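Local coordinates for protein glutaconate CoA-transferase subunit A (PDB 1POI) that transfers the coenzyme A moiety from acetyl-CoA to glutaconate, (R)-2-hydroxyglutarate and related acids, a step in glutamate degradation, at residues A[177-182]-A[207-212]; A[183-188]-A[219-224]; A[212-217]-A[235-240]. All coordinates share one frame; numbering follows the deposited sequence.

Contact 1. Residues A[177-182]-A[207-212]; sequences IHAQQA and TIVTCE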
loop_
_atom_site.group_PDB
_atom_site.type_symbol
_atom_site.label_atom_id
_atom_site.label_comp_id
_atom_site.label_asym_id
_atom_site.label_seq_id
_atom_site.Cartn_x
_atom_site.Cartn_y
_atom_site.Cartn_z
ATOM N N ILE A 177 -1.938 -13.291 -23.435
ATOM C CA ILE A 177 -1.150 -13.054 -22.217
ATOM C C ILE A 177 -1.946 -13.298 -20.907
ATOM O O ILE A 177 -3.184 -13.160 -20.865
ATOM C CB ILE A 177 -0.536 -11.603 -22.189
ATOM C CG1 ILE A 177 -1.614 -10.561 -21.910
ATOM C CG2 ILE A 177 0.197 -11.286 -23.481
ATOM C CD1 ILE A 177 -1.096 -9.148 -22.041
ATOM N N HIS A 178 -1.236 -13.653 -19.838
ATOM C CA HIS A 178 -1.896 -13.906 -18.562
ATOM C C HIS A 178 -1.526 -12.847 -17.513
ATOM O O HIS A 178 -0.354 -12.621 -17.243
ATOM C CB HIS A 178 -1.536 -15.301 -18.047
ATOM C CG HIS A 178 -2.321 -15.697 -16.844
ATOM N ND1 HIS A 178 -3.664 -15.984 -16.909
ATOM C CD2 HIS A 178 -2.002 -15.695 -15.534
ATOM C CE1 HIS A 178 -4.146 -16.123 -15.688
ATOM N NE2 HIS A 178 -3.155 -15.951 -14.835
ATOM N N ALA A 179 -2.513 -12.231 -16.889
ATOM C CA ALA A 179 -2.220 -11.195 -15.919
ATOM C C ALA A 179 -2.964 -11.414 -14.608
ATOM O O ALA A 179 -3.917 -12.198 -14.558
ATOM C CB ALA A 179 -2.587 -9.867 -16.510
ATOM N N GLN A 180 -2.567 -10.693 -13.557
ATOM C CA GLN A 180 -3.202 -10.853 -12.252
ATOM C C GLN A 180 -4.547 -10.181 -12.107
ATOM O O GLN A 180 -5.412 -10.692 -11.399
ATOM C CB GLN A 180 -2.282 -10.426 -11.118
ATOM C CG GLN A 180 -1.053 -11.290 -10.979
ATOM C CD GLN A 180 0.016 -10.862 -11.930
ATOM O OE1 GLN A 180 -0.226 -10.042 -12.807
ATOM N NE2 GLN A 180 1.220 -11.340 -11.728
ATOM N N GLN A 181 -4.739 -9.042 -12.756
ATOM C CA GLN A 181 -6.031 -8.341 -12.672
ATOM C C GLN A 181 -6.353 -7.623 -13.984
ATOM O O GLN A 181 -5.441 -7.161 -14.701
ATOM C CB GLN A 181 -6.025 -7.303 -11.542
ATOM C CG GLN A 181 -5.593 -7.803 -10.179
ATOM C CD GLN A 181 -5.336 -6.665 -9.232
ATOM O OE1 GLN A 181 -4.327 -5.966 -9.354
ATOM N NE2 GLN A 181 -6.254 -6.447 -8.294
ATOM N N ALA A 182 -7.642 -7.514 -14.277
ATOM C CA ALA A 182 -8.114 -6.855 -15.484
ATOM C C ALA A 182 -9.524 -6.361 -15.220
ATOM O O ALA A 182 -10.178 -6.817 -14.280
ATOM C CB ALA A 182 -8.095 -7.811 -16.655
ATOM N N THR A 207 -6.232 -9.092 -29.222
ATOM C CA THR A 207 -5.563 -9.461 -27.969
ATOM C C THR A 207 -6.482 -10.128 -26.964
ATOM O O THR A 207 -7.569 -9.608 -26.655
ATOM C CB THR A 207 -4.887 -8.259 -27.264
ATOM O OG1 THR A 207 -3.798 -7.785 -28.060
ATOM C CG2 THR A 207 -4.317 -8.688 -25.909
ATOM N N ILE A 208 -6.057 -11.286 -26.470
ATOM C CA ILE A 208 -6.841 -12.003 -25.460
ATOM C C ILE A 208 -6.062 -11.998 -24.142
ATOM O O ILE A 208 -4.854 -12.351 -24.106
ATOM C CB ILE A 208 -7.163 -13.466 -25.872
ATOM C CG1 ILE A 208 -7.866 -13.484 -27.240
ATOM C CG2 ILE A 208 -8.102 -14.110 -24.826
ATOM C CD1 ILE A 208 -7.762 -14.788 -27.967
ATOM N N VAL A 209 -6.735 -11.567 -23.079
ATOM C CA VAL A 209 -6.105 -11.506 -21.772
ATOM C C VAL A 209 -6.762 -12.448 -20.744
ATOM O O VAL A 209 -7.951 -12.309 -20.422
ATOM C CB VAL A 209 -6.089 -10.024 -21.231
ATOM C CG1 VAL A 209 -7.512 -9.526 -21.016
ATOM C CG2 VAL A 209 -5.312 -9.914 -19.916
ATOM N N THR A 210 -6.039 -13.476 -20.305
ATOM C CA THR A 210 -6.601 -14.349 -19.258
ATOM C C THR A 210 -6.092 -13.725 -17.951
ATOM O O THR A 210 -4.906 -13.339 -17.867
ATOM C CB THR A 210 -6.144 -15.813 -19.352
ATOM O OG1 THR A 210 -4.728 -15.864 -19.524
ATOM C CG2 THR A 210 -6.828 -16.526 -20.503
ATOM N N CYS A 211 -6.973 -13.580 -16.962
ATOM C CA CYS A 211 -6.595 -12.969 -15.706
ATOM C C CYS A 211 -7.077 -13.726 -14.447
ATOM O O CYS A 211 -8.104 -14.390 -14.457
ATOM C CB CYS A 211 -7.134 -11.563 -15.705
ATOM S SG CYS A 211 -8.887 -11.547 -15.593
ATOM N N GLU A 212 -6.336 -13.594 -13.351
ATOM C CA GLU A 212 -6.653 -14.252 -12.087
ATOM C C GLU A 212 -7.903 -13.670 -11.502
ATOM O O GLU A 212 -8.650 -14.341 -10.804
ATOM C CB GLU A 212 -5.513 -14.044 -11.106
ATOM C CG GLU A 212 -4.199 -14.613 -11.551
ATOM C CD GLU A 212 -4.163 -16.116 -11.427
ATOM O OE1 GLU A 212 -5.012 -16.673 -10.713
ATOM O OE2 GLU A 212 -3.275 -16.746 -12.029
#

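Contact 2. Residues A[183-188]-A[219-224]; sequences SPDGTV and EIRRDP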
loop_
_atom_site.group_PDB
_atom_site.type_symbol
_atom_site.label_atom_id
_atom_site.label_comp_id
_atom_site.label_asym_id
_atom_site.label_seq_id
_atom_site.Cartn_x
_atom_site.Cartn_y
_atom_site.Cartn_z
ATOM N N SER A 183 -9.943 -5.348 -15.964
ATOM C CA SER A 183 -11.281 -4.783 -15.808
ATOM C C SER A 183 -12.202 -5.263 -16.940
ATOM O O SER A 183 -11.737 -5.878 -17.925
ATOM C CB SER A 183 -11.198 -3.253 -15.831
ATOM O OG SER A 183 -10.223 -2.809 -16.774
ATOM N N PRO A 184 -13.519 -5.026 -16.816
ATOM C CA PRO A 184 -14.376 -5.480 -17.906
ATOM C C PRO A 184 -14.081 -4.716 -19.213
ATOM O O PRO A 184 -14.430 -5.174 -20.287
ATOM C CB PRO A 184 -15.770 -5.177 -17.377
ATOM C CG PRO A 184 -15.604 -5.390 -15.925
ATOM C CD PRO A 184 -14.333 -4.652 -15.654
ATOM N N ASP A 185 -13.455 -3.550 -19.130
ATOM C CA ASP A 185 -13.157 -2.810 -20.341
ATOM C C ASP A 185 -11.810 -3.140 -20.924
ATOM O O ASP A 185 -11.360 -2.467 -21.850
ATOM C CB ASP A 185 -13.291 -1.296 -20.144
ATOM C CG ASP A 185 -12.196 -0.687 -19.262
ATOM O OD1 ASP A 185 -11.072 -1.224 -19.145
ATOM O OD2 ASP A 185 -12.486 0.377 -18.682
ATOM N N GLY A 186 -11.128 -4.115 -20.339
ATOM C CA GLY A 186 -9.833 -4.500 -20.874
ATOM C C GLY A 186 -8.595 -3.916 -20.228
ATOM O O GLY A 186 -7.484 -4.266 -20.647
ATOM N N THR A 187 -8.744 -3.015 -19.250
ATOM C CA THR A 187 -7.560 -2.480 -18.584
ATOM C C THR A 187 -6.891 -3.656 -17.839
ATOM O O THR A 187 -7.538 -4.371 -17.045
ATOM C CB THR A 187 -7.893 -1.354 -17.600
ATOM O OG1 THR A 187 -8.924 -0.520 -18.143
ATOM C CG2 THR A 187 -6.670 -0.504 -17.370
ATOM N N VAL A 188 -5.598 -3.827 -18.105
ATOM C CA VAL A 188 -4.790 -4.916 -17.567
ATOM C C VAL A 188 -3.656 -4.517 -16.625
ATOM O O VAL A 188 -2.853 -3.629 -16.942
ATOM C CB VAL A 188 -4.193 -5.724 -18.729
ATOM C CG1 VAL A 188 -3.201 -6.758 -18.243
ATOM C CG2 VAL A 188 -5.313 -6.364 -19.510
ATOM N N GLU A 219 -12.586 0.823 -9.890
ATOM C CA GLU A 219 -11.491 0.346 -9.054
ATOM C C GLU A 219 -10.075 0.365 -9.658
ATOM O O GLU A 219 -9.129 0.856 -9.040
ATOM C CB GLU A 219 -11.832 -1.072 -8.582
ATOM C CG GLU A 219 -10.827 -1.698 -7.634
ATOM C CD GLU A 219 -10.677 -0.926 -6.332
ATOM O OE1 GLU A 219 -11.586 -0.148 -5.951
ATOM O OE2 GLU A 219 -9.630 -1.104 -5.682
ATOM N N ILE A 220 -9.922 -0.192 -10.847
ATOM C CA ILE A 220 -8.618 -0.278 -11.508
ATOM C C ILE A 220 -8.014 1.074 -11.912
ATOM O O ILE A 220 -6.836 1.175 -12.291
ATOM C CB ILE A 220 -8.708 -1.264 -12.725
ATOM C CG1 ILE A 220 -7.325 -1.740 -13.142
ATOM C CG2 ILE A 220 -9.378 -0.608 -13.897
ATOM C CD1 ILE A 220 -7.341 -3.111 -13.797
ATOM N N ARG A 221 -8.819 2.121 -11.807
ATOM C CA ARG A 221 -8.363 3.448 -12.158
ATOM C C ARG A 221 -7.960 4.247 -10.939
ATOM O O ARG A 221 -7.268 5.259 -11.070
ATOM C CB ARG A 221 -9.443 4.178 -12.932
ATOM C CG ARG A 221 -9.610 3.631 -14.306
ATOM C CD ARG A 221 -11.019 3.819 -14.826
ATOM N NE ARG A 221 -11.211 2.941 -15.978
ATOM C CZ ARG A 221 -10.585 3.102 -17.138
ATOM N NH1 ARG A 221 -9.743 4.118 -17.308
ATOM N NH2 ARG A 221 -10.727 2.203 -18.096
ATOM N N ARG A 222 -8.379 3.785 -9.757
ATOM C CA ARG A 222 -8.046 4.435 -8.488
ATOM C C ARG A 222 -6.541 4.760 -8.373
ATOM O O ARG A 222 -6.165 5.706 -7.689
ATOM C CB ARG A 222 -8.502 3.568 -7.304
ATOM C CG ARG A 222 -9.748 4.066 -6.576
ATOM C CD ARG A 222 -10.945 4.186 -7.496
ATOM N NE ARG A 222 -12.111 4.789 -6.842
ATOM C CZ ARG A 222 -12.879 4.176 -5.940
ATOM N NH1 ARG A 222 -12.621 2.926 -5.565
ATOM N NH2 ARG A 222 -13.883 4.834 -5.368
ATOM N N ASP A 223 -5.686 3.958 -9.001
ATOM C CA ASP A 223 -4.254 4.208 -9.001
ATOM C C ASP A 223 -3.738 3.861 -10.404
ATOM O O ASP A 223 -3.188 2.786 -10.636
ATOM C CB ASP A 223 -3.542 3.387 -7.924
ATOM C CG ASP A 223 -2.013 3.582 -7.938
ATOM O OD1 ASP A 223 -1.476 4.372 -8.748
ATOM O OD2 ASP A 223 -1.340 2.937 -7.119
ATOM N N PRO A 224 -3.787 4.833 -11.324
ATOM C CA PRO A 224 -3.354 4.668 -12.709
ATOM C C PRO A 224 -1.970 4.112 -12.869
ATOM O O PRO A 224 -1.692 3.449 -13.856
ATOM C CB PRO A 224 -3.419 6.084 -13.250
ATOM C CG PRO A 224 -4.494 6.718 -12.427
ATOM C CD PRO A 224 -4.131 6.240 -11.063
#

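Contact 3. Residues A[212-217]-A[235-240]; sequences EEIISD and DAVVLA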
loop_
_atom_site.group_PDB
_atom_site.type_symbol
_atom_site.label_atom_id
_atom_site.label_comp_id
_atom_site.label_asym_id
_atom_site.label_seq_id
_atom_site.Cartn_x
_atom_site.Cartn_y
_atom_site.Cartn_z
ATOM N N GLU A 212 -6.336 -13.594 -13.351
ATOM C CA GLU A 212 -6.653 -14.252 -12.087
ATOM C C GLU A 212 -7.903 -13.670 -11.502
ATOM O O GLU A 212 -8.650 -14.341 -10.804
ATOM C CB GLU A 212 -5.513 -14.044 -11.106
ATOM C CG GLU A 212 -4.199 -14.613 -11.551
ATOM C CD GLU A 212 -4.163 -16.116 -11.427
ATOM O OE1 GLU A 212 -5.012 -16.673 -10.713
ATOM O OE2 GLU A 212 -3.275 -16.746 -12.029
ATOM N N GLU A 213 -8.074 -12.374 -11.672
ATOM C CA GLU A 213 -9.270 -11.729 -11.182
ATOM C C GLU A 213 -9.647 -10.530 -12.017
ATOM O O GLU A 213 -8.822 -9.959 -12.718
ATOM C CB GLU A 213 -9.121 -11.333 -9.728
ATOM C CG GLU A 213 -7.838 -10.614 -9.436
ATOM C CD GLU A 213 -7.717 -10.251 -7.981
ATOM O OE1 GLU A 213 -8.773 -10.147 -7.306
ATOM O OE2 GLU A 213 -6.557 -10.075 -7.535
ATOM N N ILE A 214 -10.909 -10.158 -11.897
ATOM C CA ILE A 214 -11.500 -9.058 -12.616
ATOM C C ILE A 214 -12.006 -8.058 -11.587
ATOM O O ILE A 214 -12.713 -8.441 -10.644
ATOM C CB ILE A 214 -12.719 -9.586 -13.482
ATOM C CG1 ILE A 214 -12.214 -10.551 -14.572
ATOM C CG2 ILE A 214 -13.532 -8.432 -14.080
ATOM C CD1 ILE A 214 -13.294 -11.095 -15.485
ATOM N N ILE A 215 -11.620 -6.792 -11.739
ATOM C CA ILE A 215 -12.094 -5.731 -10.842
ATOM C C ILE A 215 -12.846 -4.668 -11.658
ATOM O O ILE A 215 -12.630 -4.532 -12.876
ATOM C CB ILE A 215 -10.950 -5.061 -10.033
ATOM C CG1 ILE A 215 -9.681 -4.932 -10.871
ATOM C CG2 ILE A 215 -10.662 -5.854 -8.760
ATOM C CD1 ILE A 215 -8.649 -4.045 -10.227
ATOM N N SER A 216 -13.732 -3.928 -10.997
ATOM C CA SER A 216 -14.516 -2.906 -11.660
ATOM C C SER A 216 -13.640 -1.877 -12.316
ATOM O O SER A 216 -12.489 -1.697 -11.929
ATOM C CB SER A 216 -15.439 -2.206 -10.673
ATOM O OG SER A 216 -14.723 -1.382 -9.776
ATOM N N ASP A 217 -14.201 -1.159 -13.279
ATOM C CA ASP A 217 -13.449 -0.133 -13.983
ATOM C C ASP A 217 -13.146 0.966 -13.022
ATOM O O ASP A 217 -12.023 1.452 -13.007
ATOM C CB ASP A 217 -14.227 0.434 -15.163
ATOM C CG ASP A 217 -14.429 -0.572 -16.264
ATOM O OD1 ASP A 217 -13.457 -1.268 -16.657
ATOM O OD2 ASP A 217 -15.580 -0.648 -16.729
ATOM N N ASP A 235 -9.212 -7.090 -26.470
ATOM C CA ASP A 235 -10.510 -7.549 -26.999
ATOM C C ASP A 235 -11.299 -8.526 -26.151
ATOM O O ASP A 235 -12.517 -8.394 -26.045
ATOM C CB ASP A 235 -10.315 -8.144 -28.372
ATOM C CG ASP A 235 -9.760 -7.166 -29.302
ATOM O OD1 ASP A 235 -10.548 -6.272 -29.684
ATOM O OD2 ASP A 235 -8.538 -7.253 -29.592
ATOM N N ALA A 236 -10.619 -9.547 -25.628
ATOM C CA ALA A 236 -11.266 -10.562 -24.769
ATOM C C ALA A 236 -10.626 -10.686 -23.378
ATOM O O ALA A 236 -9.412 -10.913 -23.266
ATOM C CB ALA A 236 -11.247 -11.934 -25.453
ATOM N N VAL A 237 -11.441 -10.509 -22.339
ATOM C CA VAL A 237 -11.012 -10.644 -20.941
ATOM C C VAL A 237 -11.652 -11.917 -20.409
ATOM O O VAL A 237 -12.876 -12.052 -20.429
ATOM C CB VAL A 237 -11.472 -9.465 -20.040
ATOM C CG1 VAL A 237 -11.210 -9.803 -18.594
ATOM C CG2 VAL A 237 -10.711 -8.208 -20.367
ATOM N N VAL A 238 -10.825 -12.846 -19.942
ATOM C CA VAL A 238 -11.317 -14.124 -19.413
ATOM C C VAL A 238 -10.824 -14.419 -17.982
ATOM O O VAL A 238 -9.619 -14.416 -17.716
ATOM C CB VAL A 238 -10.867 -15.311 -20.331
ATOM C CG1 VAL A 238 -11.512 -16.595 -19.878
ATOM C CG2 VAL A 238 -11.186 -15.027 -21.791
ATOM N N LEU A 239 -11.747 -14.694 -17.068
ATOM C CA LEU A 239 -11.373 -15.008 -15.679
ATOM C C LEU A 239 -10.830 -16.433 -15.620
ATOM O O LEU A 239 -11.555 -17.372 -15.879
ATOM C CB LEU A 239 -12.586 -14.875 -14.751
ATOM C CG LEU A 239 -12.342 -14.948 -13.234
ATOM C CD1 LEU A 239 -11.145 -14.105 -12.831
ATOM C CD2 LEU A 239 -13.578 -14.483 -12.456
ATOM N N ALA A 240 -9.545 -16.589 -15.355
ATOM C CA ALA A 240 -8.939 -17.906 -15.273
ATOM C C ALA A 240 -7.912 -18.035 -14.143
ATOM O O ALA A 240 -6.707 -17.826 -14.365
ATOM C CB ALA A 240 -8.313 -18.265 -16.563
#

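Contact 1. Residues A[177-182]-A[207-212]
Both ring nitrogens of His178 are engaged at the edge of the imidazole. NE2 gives its proton to Glu212 OE2 at 2.9 Å, with an N-H...O angle of 160°. The oxygen lies near the ring plane; NE2 comes from above the carboxylate plane, and ring and carboxylate planes are 89° apart. On the other side of the ring, ND1 pairs with Thr210 OG1 at 2.8 Å, a hydrogen bond in which either atom could be the donor. His178 CG lies anti to the backbone N (chi1 -172°), and Thr210 holds OG1 in the crowded position between N and the carbonyl carbon, so the hydroxyl meets ND1. The Glu212 chain is bent about its CB-CG bond, which brings OE2 to NE2. Further out, Tyr253 OH also bonds OE2 and the backbone N of Tyr242 bonds OE1, so the carboxylate is fixed at both oxygens.

Parallel strand pairing sets the spacing. Backbone bonds alternate across it: Ile177 N to Ile208 O, Thr210 N to Ile177 O (2.9 Å), Ala179 N to Thr210 O. At the corner, Glu212 N binds Ala179 O at 3.0 Å. These are neighbouring inner strands of the Rossmann-like sheet. Ile177, Ala179, Val209 and Cys211 occupy the face away from the imidazole. Past the corner at Gln180, Gln180 and Gln181 both oppose Arg189 in a classic beta bulge, and Ala182 CB then lies 4.0 Å from Cys211 SG. A leucine at His178 would remove both polar ring edges and would probably leave Thr210 OG1 and the Glu212 carboxylate less well fixed. NE2 carries a proton, and the nearby carboxylate would probably favour a protonated ring, although the ND1-OG1 pair does not settle the second proton.

Contact 2. Residues A[183-188]-A[219-224]
Asp185 OD1 is the best-held polar atom, accepting two bonds from Thr187: one from its backbone N at 2.9 Å and a very short one from OG1 at 2.5 Å. The first defines an Asx turn. It sits over a type I beta turn from Ser183 to Gly186, at the head of the hairpin joining strands 181-182 and 188-189, which Ser183 N closes on Thr187 O at 2.8 Å.

The other carboxylate oxygen reaches across. Asp185 OD2 uses its syn lone pair to accept a hydrogen bond from Arg221 NH2 at 2.6 Å, a tip-to-tip salt bridge in which OD2 lies near the guanidinium plane while the two flat groups are turned 72° apart. The Arg221 chain is extended from CG to NE, which carries NH2 out from the end of helix 217-221. NH2 has a second salt bridge, to an acidic side chain on a chain of another protein, so this charge is shared with a subunit interface.

The residue before, Ile220, packs on the turn: its CG2 lies 3.7 Å from Ser183 CB, and its CD1 lies 3.5 Å from Thr187 O.

Contact 3. Residues A[212-217]-A[235-240]
Apolar contacts make up one group, centred on the CD1 methyl of Ile214. That methyl lies 4.0 Å from Val237 CG1, the two side chains meeting tip to tip, and 3.9 Å from Leu239 CB, where the chains cross obliquely. In Ile214, CG1 is anti to the carbonyl carbon and CD1 continues anti (chi2 -179°), so the methyl reaches two alternate residues of the facing strand, Val237 and Leu239. Farther back, Ile214 CG1 is 4.1 Å from Leu239 CD1.

The fold explains why these parts meet. The chain turns a corner at Glu212, leaving strand 206-211 of the parallel Rossmann-like sheet for strand 213-214 of a small mixed sheet. Strand 236-239 is the outermost strand of the parallel sheet in this chain and lies beside 206-211, so the departing segment runs past its C-terminal end. The direction from Glu212 to Ile214 and that from Val237 to Ala240, CA to CA, are 139° apart. The nearest backbone pair, Glu212 CA and Ala240 CA, is 5.4 Å apart, and the two segments share no hydrogen bond.

Side chain against backbone is the second kind of contact. In Leu239, chi1 (-171°) directs CG anti to the backbone N, and chi2 then sets CD1 against the corner itself, 3.2 Å from Glu212 O and 3.4 Å from Glu213 CA.

Subunit packing forms the third group. A neighbouring copy of this protein packs Met314 on Ile214, Thr315 on Leu239 and Pro306 on Glu213, so its C-terminal tail lies against the same residues.

From the N terminus, strand 174-179 and, past the corner, strand 181-182 enter contact 1, which closes a loop of 24 residues holding the hairpin turn, strand 188-189 and helix 197-203. That turn opens contact 2, which closes over 30 residues on the end of helix 217-221, so contacts 1 and 2 cross. Contact 3 opens on Glu212, the last residue of contact 1, and closes over 17 residues; it stands in series with contact 1 and crosses contact 2. Contacts 1 and 3 are also joined by probable hydrogen bonds, Val209 N to Ala236 O and Cys211 O to Ala240 N. Together the three connect the parallel sheet, the small mixed sheet and helix 217-221.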